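Side-chain contacts in deseasin MCP-01 (Pseudoalteromonas sp., PDB 3VV3), which degrades collagen as a bacterial serine protease of the subtilisin family: residues L15-E18 with G19-G22; Y155-G158 with L159-G163; A204-N207 with D208-P211; A264-G268 with T269-T273. All coordinates share one frame; numbering follows the deposited sequence.

The four contacts are all local, strung along the chain in numerical order, and none touches another. Interaction 4 carries S270, which together with H105 and D50 probably makes up the catalytic triad; interactions 1 and 3 lie at the surface, and interaction 2 is partly buried. Interactions 1 and 2 lie on opposite sides of the chain's centre, about 38 Å apart centre to centre, and each adjoins a calcium-binding region: D26, D28 and D30 for the first, the loop from E70 to D86 for the second. Atom to atom, interaction 3 comes nearest to interaction 4 (about 8 Å); by centres, interaction 1 does (about 16 Å against 19 Å). Interactions 3 and 4 both touch the second subunit.

Interaction 1 (L15-E18 with G19-G22); sequences LNNE and GQTG
Q20 folds back over the chain before it and clips that chain with both ends of its amide. OE1 takes the backbone N-H of E18, E18 N to Q20 OE1 2.7 Å, and the donor lies in the plane of the side-chain carbonyl. NE2 gives an almost straight bond to the backbone oxygen of N16, 3.1 Å from Q20 NE2 to N16 O with 171° at the hydrogen, and this oxygen lies in the amide plane. With an acceptor and a donor both engaged, the amide could not turn over without losing both bonds. CG sits between the backbone N and the carbonyl carbon (chi1 77°), and a second bend carries the amide back to E18. NE2 also bonds D10 O.

E18 adds carbon to the clip: its CB rests 3.6 Å from Q20 OE1, while its carboxylate turns off, its plane 64° from that of the amide.

G19 follows with a positive phi, where a CB would run into the carbonyl oxygen of E18. Its N-H goes to the side chain of N17, G19 N to N17 OD1 2.9 Å, tilted from the carbonyl plane. The same OD1 receives a hydrogen from a water, 2.7 Å from it, that in turn accepts from T21 N at 3.0 Å. N17 ND2 is spent on A27 O and S230 O, which holds the amide from both ends.

The result is an Asx turn at N17 leading into a type I beta turn from G19 to G22, set beside a calcium-binding loop: N17 N bonds OD2 of the calcium ligand D28.

Interaction 2 (Y155-G158 with L159-G163); sequences YMVG and LKNAG
Y155 and L159, one helical turn apart, meet through carbon. CD1 of L159 lies 3.7 Å from Y155 CE2, and L159 CG stands over one face of the ring, displaced toward its rim. The ring reaches that place because CG of Y155 is anti to the backbone N (chi1 171°), while CG of L159 is anti to its own carbonyl carbon. V133 packs on both side chains from strand 131-136, and W65 does so from a loop.

A second side-chain pair, V157 and N161, runs side by side and points the same way. Here CG1 of V157 is 3.6 Å from N161 ND2, a methyl against the amide near the end of the helix.

Backbone hydrogen bonds tie the two segments together in the regular i to i+4 pattern. L159 N reaches Y155 O at 3.0 Å and K160 N reaches M156 O at 3.1 Å. N161 N to V157 O is the shortest at 2.8 Å, close to linear with 169° at the hydrogen. A162 N bonds G158 O at 3.0 Å, more bent. The helix then stops in a Schellman motif: G163 takes a positive phi (110°), and G163 N bonds K160 O at 2.9 Å.

The polar end of Y155 looks elsewhere, its OH bonding OD2 of D86 and its ring meeting that of Y83 nearly at right angles. D86 and Y83 both bind calcium. Y155 is thus apolar where it meets L159 and polar at its hydroxyl, which is consistent with a second-shell place at the calcium site, probably steadying the D86 carboxylate.

Interaction 3 (A204-N207 with D208-P211); sequences AVDN and DQNP
The carboxylate of D206 lies over the backbone N-H of D208 and the side chain of Q209. From CB, CG is anti to the backbone N (chi1 172°), which swings the carboxylate over the next two peptide groups and sets CG 3.7 Å from D208 N. OD1 accepts the backbone N-H of D208, D208 N to D206 OD1 2.9 Å, the donor lying above the carboxylate plane, 56° out of it. The same oxygen rests 3.3 Å from D208 CB. OD2, at the other tip, lies against the aliphatic part of Q209, 3.1 Å from its CG, and receives a hydrogen from a water at 2.6 Å. This water accepts in turn from Q209 NE2, bridging carboxylate and amide.

The backbone oxygen of D206 is gripped by three donors. N210 N comes in the carbonyl plane, N210 ND2 is tilted from it, both 2.9 Å from D206 O, and Q209 N lies above the plane at 3.2 Å. Were D206 cut back to an alanine, the D208 N-H and the bridging water would probably lose their acceptor.

D208 brings a like charge near, its OD1 4.1 Å from D206 OD1, but its oxygens bond S244 OG and T243 OG1, which should temper the repulsion. N207 ND2, for its part, bonds A200 O, and V205 packs on G176 of the second subunit.

Side chain to N(i+2) and backbone oxygen to N(i+3) and N(i+4): this is an Asx motif, here turning the surface loop between strands 195-199 and 222-228 of the parallel sheet.

Interaction 4 (A264-G268 with T269-T273); sequences ATYSG and TSMAT
M271 curls back from the first turn of its helix onto Y266, at the end of the preceding strand. CG is anti to the carbonyl carbon (chi1 -75°), and bends at chi2 (67°) and chi3 (-110°) fold the thioether over, so that SD lies 3.6 Å from Y266 CB. The methyl CE comes in at the ring edge, near its plane, 3.9 Å from Y266 CD2. Shortening M271 to an alanine is likely to open a gap beside Y266 CB and leave that ring edge without its methyl neighbour.

G268 is the N-cap, and its oxygen accepts M271 N at 3.0 Å, from above the carbonyl plane; A272 N adds a weak bond. T273 turns its hydroxyl back to T269 O, T273 OG1 to T269 O 3.0 Å, while T273 N meets the same oxygen from the opposite face. S270, next after T269 in the chain, is probably the nucleophile, its OG weakly bonded to H105 NE2.

The strand side is framed by 254-258, whose I254 packs on M271, and the Y266 ring stacks on H108. Helix 269-284 begins against the parallel sheet, T269 and T273 resting on strands 195-199 and 222-228, A272 on 222-228.

Interaction 1 (L15-E18 with G19-G22)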
loop_
_atom_site.group_PDB
_atom_site.type_symbol
_atom_site.label_atom_id
_atom_site.label_comp_id
_atom_site.label_asym_id
_atom_site.label_seq_id
_atom_site.Cartn_x
_atom_site.Cartn_y
_atom_site.Cartn_z
ATOM N N LEU A 15 -18.168 3.073 -9.318
ATOM C CA LEU A 15 -18.814 3.774 -10.428
ATOM C C LEU A 15 -20.298 3.417 -10.482
ATOM O O LEU A 15 -21.166 4.273 -10.729
ATOM C CB LEU A 15 -18.146 3.416 -11.761
ATOM C CG LEU A 15 -16.640 3.682 -11.894
ATOM C CD1 LEU A 15 -16.167 3.353 -13.307
ATOM C CD2 LEU A 15 -16.324 5.135 -11.549
ATOM N N ASN A 16 -20.582 2.142 -10.240
ATOM C CA ASN A 16 -21.956 1.653 -10.247
ATOM C C ASN A 16 -22.092 0.469 -9.295
ATOM O O ASN A 16 -21.469 -0.568 -9.493
ATOM C CB ASN A 16 -22.361 1.244 -11.661
ATOM C CG ASN A 16 -23.833 0.892 -11.767
ATOM O OD1 ASN A 16 -24.194 -0.261 -12.022
ATOM N ND2 ASN A 16 -24.688 1.885 -11.566
ATOM N N ASN A 17 -22.895 0.651 -8.254
ATOM C CA ASN A 17 -23.052 -0.348 -7.205
ATOM C C ASN A 17 -24.504 -0.827 -7.178
ATOM O O ASN A 17 -25.413 -0.033 -6.928
ATOM C CB ASN A 17 -22.687 0.290 -5.860
ATOM C CG ASN A 17 -22.492 -0.728 -4.747
ATOM O OD1 ASN A 17 -22.812 -1.911 -4.888
ATOM N ND2 ASN A 17 -21.966 -0.258 -3.623
ATOM N N GLU A 18 -24.715 -2.093 -7.474
ATOM C CA GLU A 18 -26.019 -2.758 -7.345
ATOM C C GLU A 18 -25.994 -3.804 -6.243
ATOM O O GLU A 18 -26.890 -4.582 -6.117
ATOM C CB GLU A 18 -26.416 -3.481 -8.611
ATOM C CG GLU A 18 -25.956 -2.812 -9.846
ATOM C CD GLU A 18 -27.025 -2.038 -10.530
ATOM O OE1 GLU A 18 -27.846 -1.512 -9.815
ATOM O OE2 GLU A 18 -27.003 -1.960 -11.772
ATOM N N GLY A 19 -24.960 -3.732 -5.429
ATOM C CA GLY A 19 -24.768 -4.719 -4.380
ATOM C C GLY A 19 -23.975 -5.925 -4.848
ATOM O O GLY A 19 -23.832 -6.909 -4.119
ATOM N N GLN A 20 -23.434 -5.845 -6.061
ATOM C CA GLN A 20 -22.810 -7.004 -6.698
ATOM C C GLN A 20 -21.457 -7.404 -6.118
ATOM O O GLN A 20 -20.964 -8.491 -6.412
ATOM C CB GLN A 20 -22.713 -6.827 -8.221
ATOM C CG GLN A 20 -21.588 -5.908 -8.706
ATOM C CD GLN A 20 -21.940 -4.433 -8.634
ATOM O OE1 GLN A 20 -22.916 -4.040 -7.996
ATOM N NE2 GLN A 20 -21.128 -3.602 -9.286
ATOM N N THR A 21 -20.853 -6.541 -5.302
ATOM C CA THR A 21 -19.626 -6.919 -4.598
ATOM C C THR A 21 -19.905 -7.171 -3.122
ATOM O O THR A 21 -18.986 -7.240 -2.312
ATOM C CB THR A 21 -18.495 -5.863 -4.747
ATOM O OG1 THR A 21 -18.815 -4.698 -3.978
ATOM C CG2 THR A 21 -18.315 -5.479 -6.206
ATOM N N GLY A 22 -21.182 -7.312 -2.778
ATOM C CA GLY A 22 -21.578 -7.626 -1.418
ATOM C C GLY A 22 -21.897 -6.413 -0.567
ATOM O O GLY A 22 -22.064 -6.530 0.650
HETATM O O HOH W 1 -21.544 -4.014 -3.803
#

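Interaction 2 (Y155-G158 with L159-G163)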
loop_
_atom_site.group_PDB
_atom_site.type_symbol
_atom_site.label_atom_id
_atom_site.label_comp_id
_atom_site.label_asym_id
_atom_site.label_seq_id
_atom_site.Cartn_x
_atom_site.Cartn_y
_atom_site.Cartn_z
ATOM N N TYR A 155 6.536 21.252 -12.754
ATOM C CA TYR A 155 6.432 20.815 -14.153
ATOM C C TYR A 155 5.007 20.965 -14.662
ATOM O O TYR A 155 4.774 21.493 -15.754
ATOM C CB TYR A 155 6.877 19.354 -14.295
ATOM C CG TYR A 155 6.614 18.717 -15.647
ATOM C CD1 TYR A 155 7.450 18.971 -16.732
ATOM C CD2 TYR A 155 5.563 17.817 -15.828
ATOM C CE1 TYR A 155 7.224 18.381 -17.973
ATOM C CE2 TYR A 155 5.334 17.214 -17.072
ATOM C CZ TYR A 155 6.173 17.503 -18.133
ATOM O OH TYR A 155 5.965 16.910 -19.357
ATOM N N MET A 156 4.056 20.496 -13.864
ATOM C CA MET A 156 2.646 20.570 -14.229
ATOM C C MET A 156 2.181 22.019 -14.341
ATOM O O MET A 156 1.425 22.373 -15.255
ATOM C CB MET A 156 1.793 19.812 -13.193
ATOM C CG MET A 156 2.123 18.318 -13.091
ATOM S SD MET A 156 1.540 17.379 -14.524
ATOM C CE MET A 156 2.052 15.726 -14.051
ATOM N N VAL A 157 2.610 22.856 -13.401
ATOM C CA VAL A 157 2.252 24.275 -13.444
ATOM C C VAL A 157 2.847 24.918 -14.692
ATOM O O VAL A 157 2.196 25.730 -15.346
ATOM C CB VAL A 157 2.713 25.017 -12.189
ATOM C CG1 VAL A 157 2.493 26.524 -12.343
ATOM C CG2 VAL A 157 1.971 24.465 -10.960
ATOM N N GLY A 158 4.070 24.525 -15.033
ATOM C CA GLY A 158 4.697 24.969 -16.272
ATOM C C GLY A 158 3.845 24.648 -17.496
ATOM O O GLY A 158 3.650 25.493 -18.374
ATOM N N LEU A 159 3.325 23.426 -17.563
ATOM C CA LEU A 159 2.491 23.041 -18.703
ATOM C C LEU A 159 1.249 23.937 -18.784
ATOM O O LEU A 159 0.899 24.457 -19.853
ATOM C CB LEU A 159 2.080 21.570 -18.604
ATOM C CG LEU A 159 3.166 20.502 -18.767
ATOM C CD1 LEU A 159 2.552 19.099 -18.624
ATOM C CD2 LEU A 159 3.857 20.640 -20.119
ATOM N N LYS A 160 0.596 24.118 -17.645
ATOM C CA LYS A 160 -0.618 24.920 -17.569
ATOM C C LYS A 160 -0.326 26.369 -17.973
ATOM O O LYS A 160 -1.063 26.958 -18.766
ATOM C CB LYS A 160 -1.215 24.842 -16.155
ATOM C CG LYS A 160 -2.342 25.849 -15.867
ATOM C CD LYS A 160 -3.524 25.639 -16.799
ATOM C CE LYS A 160 -4.702 26.536 -16.441
ATOM N NZ LYS A 160 -4.346 27.993 -16.497
ATOM N N ASN A 161 0.740 26.947 -17.428
ATOM C CA ASN A 161 1.095 28.323 -17.774
ATOM C C ASN A 161 1.359 28.474 -19.274
ATOM O O ASN A 161 1.082 29.526 -19.851
ATOM C CB ASN A 161 2.319 28.796 -16.982
ATOM C CG ASN A 161 2.023 29.020 -15.511
ATOM O OD1 ASN A 161 0.864 29.074 -15.083
ATOM N ND2 ASN A 161 3.087 29.162 -14.721
ATOM N N ALA A 162 1.873 27.416 -19.902
ATOM C CA ALA A 162 2.172 27.450 -21.333
ATOM C C ALA A 162 0.930 27.247 -22.197
ATOM O O ALA A 162 1.008 27.301 -23.422
ATOM C CB ALA A 162 3.233 26.409 -21.675
ATOM N N GLY A 163 -0.213 27.000 -21.563
ATOM C CA GLY A 163 -1.461 26.888 -22.296
ATOM C C GLY A 163 -2.061 25.492 -22.357
ATOM O O GLY A 163 -3.098 25.299 -22.983
#

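Interaction 3 (A204-N207 with D208-P211)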
loop_
_atom_site.group_PDB
_atom_site.type_symbol
_atom_site.label_atom_id
_atom_site.label_comp_id
_atom_site.label_asym_id
_atom_site.label_seq_id
_atom_site.Cartn_x
_atom_site.Cartn_y
_atom_site.Cartn_z
ATOM N N ALA A 204 -6.248 5.538 9.817
ATOM C CA ALA A 204 -7.434 5.524 10.678
ATOM C C ALA A 204 -7.298 6.397 11.927
ATOM O O ALA A 204 -7.600 5.959 13.041
ATOM C CB ALA A 204 -7.800 4.087 11.064
ATOM N N VAL A 205 -6.859 7.637 11.729
ATOM C CA VAL A 205 -6.796 8.620 12.804
ATOM C C VAL A 205 -7.321 9.974 12.341
ATOM O O VAL A 205 -7.524 10.205 11.145
ATOM C CB VAL A 205 -5.367 8.799 13.350
ATOM C CG1 VAL A 205 -4.886 7.503 14.012
ATOM C CG2 VAL A 205 -4.421 9.249 12.242
ATOM N N ASP A 206 -7.524 10.857 13.311
ATOM C CA ASP A 206 -8.051 12.203 13.092
ATOM C C ASP A 206 -6.944 13.164 12.664
ATOM O O ASP A 206 -6.031 13.456 13.440
ATOM C CB ASP A 206 -8.716 12.668 14.395
ATOM C CG ASP A 206 -9.127 14.126 14.370
ATOM O OD1 ASP A 206 -9.210 14.719 13.273
ATOM O OD2 ASP A 206 -9.375 14.677 15.467
ATOM N N ASN A 207 -7.019 13.652 11.424
ATOM C CA ASN A 207 -5.978 14.516 10.873
ATOM C C ASN A 207 -5.989 15.932 11.450
ATOM O O ASN A 207 -5.021 16.673 11.288
ATOM C CB ASN A 207 -6.058 14.579 9.344
ATOM C CG ASN A 207 -5.595 13.296 8.679
ATOM O OD1 ASN A 207 -5.139 12.369 9.342
ATOM N ND2 ASN A 207 -5.697 13.248 7.350
ATOM N N ASP A 208 -7.079 16.302 12.116
ATOM C CA ASP A 208 -7.119 17.591 12.798
ATOM C C ASP A 208 -6.171 17.582 13.999
ATOM O O ASP A 208 -5.614 18.616 14.358
ATOM C CB ASP A 208 -8.543 17.955 13.233
ATOM C CG ASP A 208 -9.414 18.405 12.073
ATOM O OD1 ASP A 208 -9.123 18.026 10.920
ATOM O OD2 ASP A 208 -10.399 19.139 12.314
ATOM N N GLN A 209 -5.983 16.413 14.608
ATOM C CA GLN A 209 -5.066 16.285 15.746
ATOM C C GLN A 209 -3.710 15.734 15.332
ATOM O O GLN A 209 -2.712 15.918 16.032
ATOM C CB GLN A 209 -5.664 15.361 16.804
ATOM C CG GLN A 209 -7.046 15.767 17.265
ATOM C CD GLN A 209 -7.021 16.525 18.570
ATOM O OE1 GLN A 209 -6.258 16.190 19.479
ATOM N NE2 GLN A 209 -7.863 17.551 18.679
ATOM N N ASN A 210 -3.687 15.041 14.199
ATOM C CA ASN A 210 -2.497 14.360 13.716
ATOM C C ASN A 210 -2.290 14.702 12.247
ATOM O O ASN A 210 -2.673 13.924 11.379
ATOM C CB ASN A 210 -2.675 12.844 13.854
ATOM C CG ASN A 210 -3.098 12.425 15.256
ATOM O OD1 ASN A 210 -2.262 12.306 16.149
ATOM N ND2 ASN A 210 -4.398 12.202 15.454
ATOM N N PRO A 211 -1.703 15.875 11.961
ATOM C CA PRO A 211 -1.587 16.343 10.574
ATOM C C PRO A 211 -0.846 15.374 9.653
ATOM O O PRO A 211 0.132 14.742 10.047
ATOM C CB PRO A 211 -0.811 17.657 10.712
ATOM C CG PRO A 211 -1.151 18.134 12.089
ATOM C CD PRO A 211 -1.220 16.885 12.921
HETATM O O HOH W 2 -10.167 16.893 16.546
#

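Interaction 4 (A264-G268 with T269-T273)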
loop_
_atom_site.group_PDB
_atom_site.type_symbol
_atom_site.label_atom_id
_atom_site.label_comp_id
_atom_site.label_asym_id
_atom_site.label_seq_id
_atom_site.Cartn_x
_atom_site.Cartn_y
_atom_site.Cartn_z
ATOM N N ALA A 264 -5.677 -4.981 -11.295
ATOM C CA ALA A 264 -5.531 -5.395 -9.911
ATOM C C ALA A 264 -6.427 -4.571 -9.007
ATOM O O ALA A 264 -6.812 -3.448 -9.341
ATOM C CB ALA A 264 -4.079 -5.270 -9.469
ATOM N N THR A 265 -6.751 -5.138 -7.853
ATOM C CA THR A 265 -7.612 -4.477 -6.884
ATOM C C THR A 265 -6.764 -3.983 -5.715
ATOM O O THR A 265 -6.062 -4.773 -5.074
ATOM C CB THR A 265 -8.710 -5.434 -6.389
ATOM O OG1 THR A 265 -9.535 -5.808 -7.496
ATOM C CG2 THR A 265 -9.575 -4.780 -5.320
ATOM N N TYR A 266 -6.817 -2.676 -5.462
ATOM C CA TYR A 266 -6.096 -2.039 -4.358
ATOM C C TYR A 266 -7.098 -1.331 -3.462
ATOM O O TYR A 266 -8.185 -0.943 -3.902
ATOM C CB TYR A 266 -5.137 -0.944 -4.857
ATOM C CG TYR A 266 -3.921 -1.349 -5.671
ATOM C CD1 TYR A 266 -3.770 -2.622 -6.187
ATOM C CD2 TYR A 266 -2.922 -0.414 -5.931
ATOM C CE1 TYR A 266 -2.638 -2.955 -6.940
ATOM C CE2 TYR A 266 -1.808 -0.735 -6.671
ATOM C CZ TYR A 266 -1.669 -2.003 -7.171
ATOM O OH TYR A 266 -0.544 -2.305 -7.907
ATOM N N SER A 267 -6.721 -1.111 -2.208
ATOM C CA SER A 267 -7.553 -0.313 -1.316
ATOM C C SER A 267 -6.728 0.789 -0.675
ATOM O O SER A 267 -5.571 0.579 -0.312
ATOM C CB SER A 267 -8.179 -1.193 -0.228
ATOM O OG SER A 267 -8.939 -2.238 -0.805
ATOM N N GLY A 268 -7.312 1.974 -0.552
ATOM C CA GLY A 268 -6.648 3.061 0.147
ATOM C C GLY A 268 -7.270 4.400 -0.188
ATOM O O GLY A 268 -8.061 4.516 -1.127
ATOM N N THR A 269 -6.932 5.421 0.586
ATOM C CA THR A 269 -7.318 6.770 0.200
ATOM C C THR A 269 -6.675 7.142 -1.144
ATOM O O THR A 269 -7.170 8.024 -1.842
ATOM C CB THR A 269 -6.967 7.808 1.287
ATOM O OG1 THR A 269 -5.596 7.665 1.677
ATOM C CG2 THR A 269 -7.851 7.593 2.510
ATOM N N SER A 270 -5.590 6.455 -1.502
ATOM C CA SER A 270 -4.953 6.631 -2.805
ATOM C C SER A 270 -5.884 6.264 -3.959
ATOM O O SER A 270 -5.713 6.742 -5.072
ATOM C CB SER A 270 -3.677 5.791 -2.903
ATOM O OG SER A 270 -2.643 6.352 -2.119
ATOM N N MET A 271 -6.857 5.405 -3.685
ATOM C CA MET A 271 -7.833 4.977 -4.695
ATOM C C MET A 271 -9.059 5.890 -4.705
ATOM O O MET A 271 -9.737 6.035 -5.728
ATOM C CB MET A 271 -8.263 3.519 -4.441
ATOM C CG MET A 271 -7.225 2.454 -4.819
ATOM S SD MET A 271 -5.715 2.458 -3.816
ATOM C CE MET A 271 -4.541 3.059 -5.036
ATOM N N ALA A 272 -9.347 6.502 -3.560
ATOM C CA ALA A 272 -10.457 7.446 -3.457
ATOM C C ALA A 272 -10.119 8.740 -4.204
ATOM O O ALA A 272 -10.954 9.314 -4.905
ATOM C CB ALA A 272 -10.765 7.746 -1.980
ATOM N N THR A 273 -8.881 9.190 -4.036
ATOM C CA THR A 273 -8.402 10.427 -4.642
ATOM C C THR A 273 -8.666 10.529 -6.157
ATOM O O THR A 273 -9.205 11.546 -6.621
ATOM C CB THR A 273 -6.914 10.632 -4.267
ATOM O OG1 THR A 273 -6.832 10.785 -2.841
ATOM C CG2 THR A 273 -6.315 11.864 -4.930
#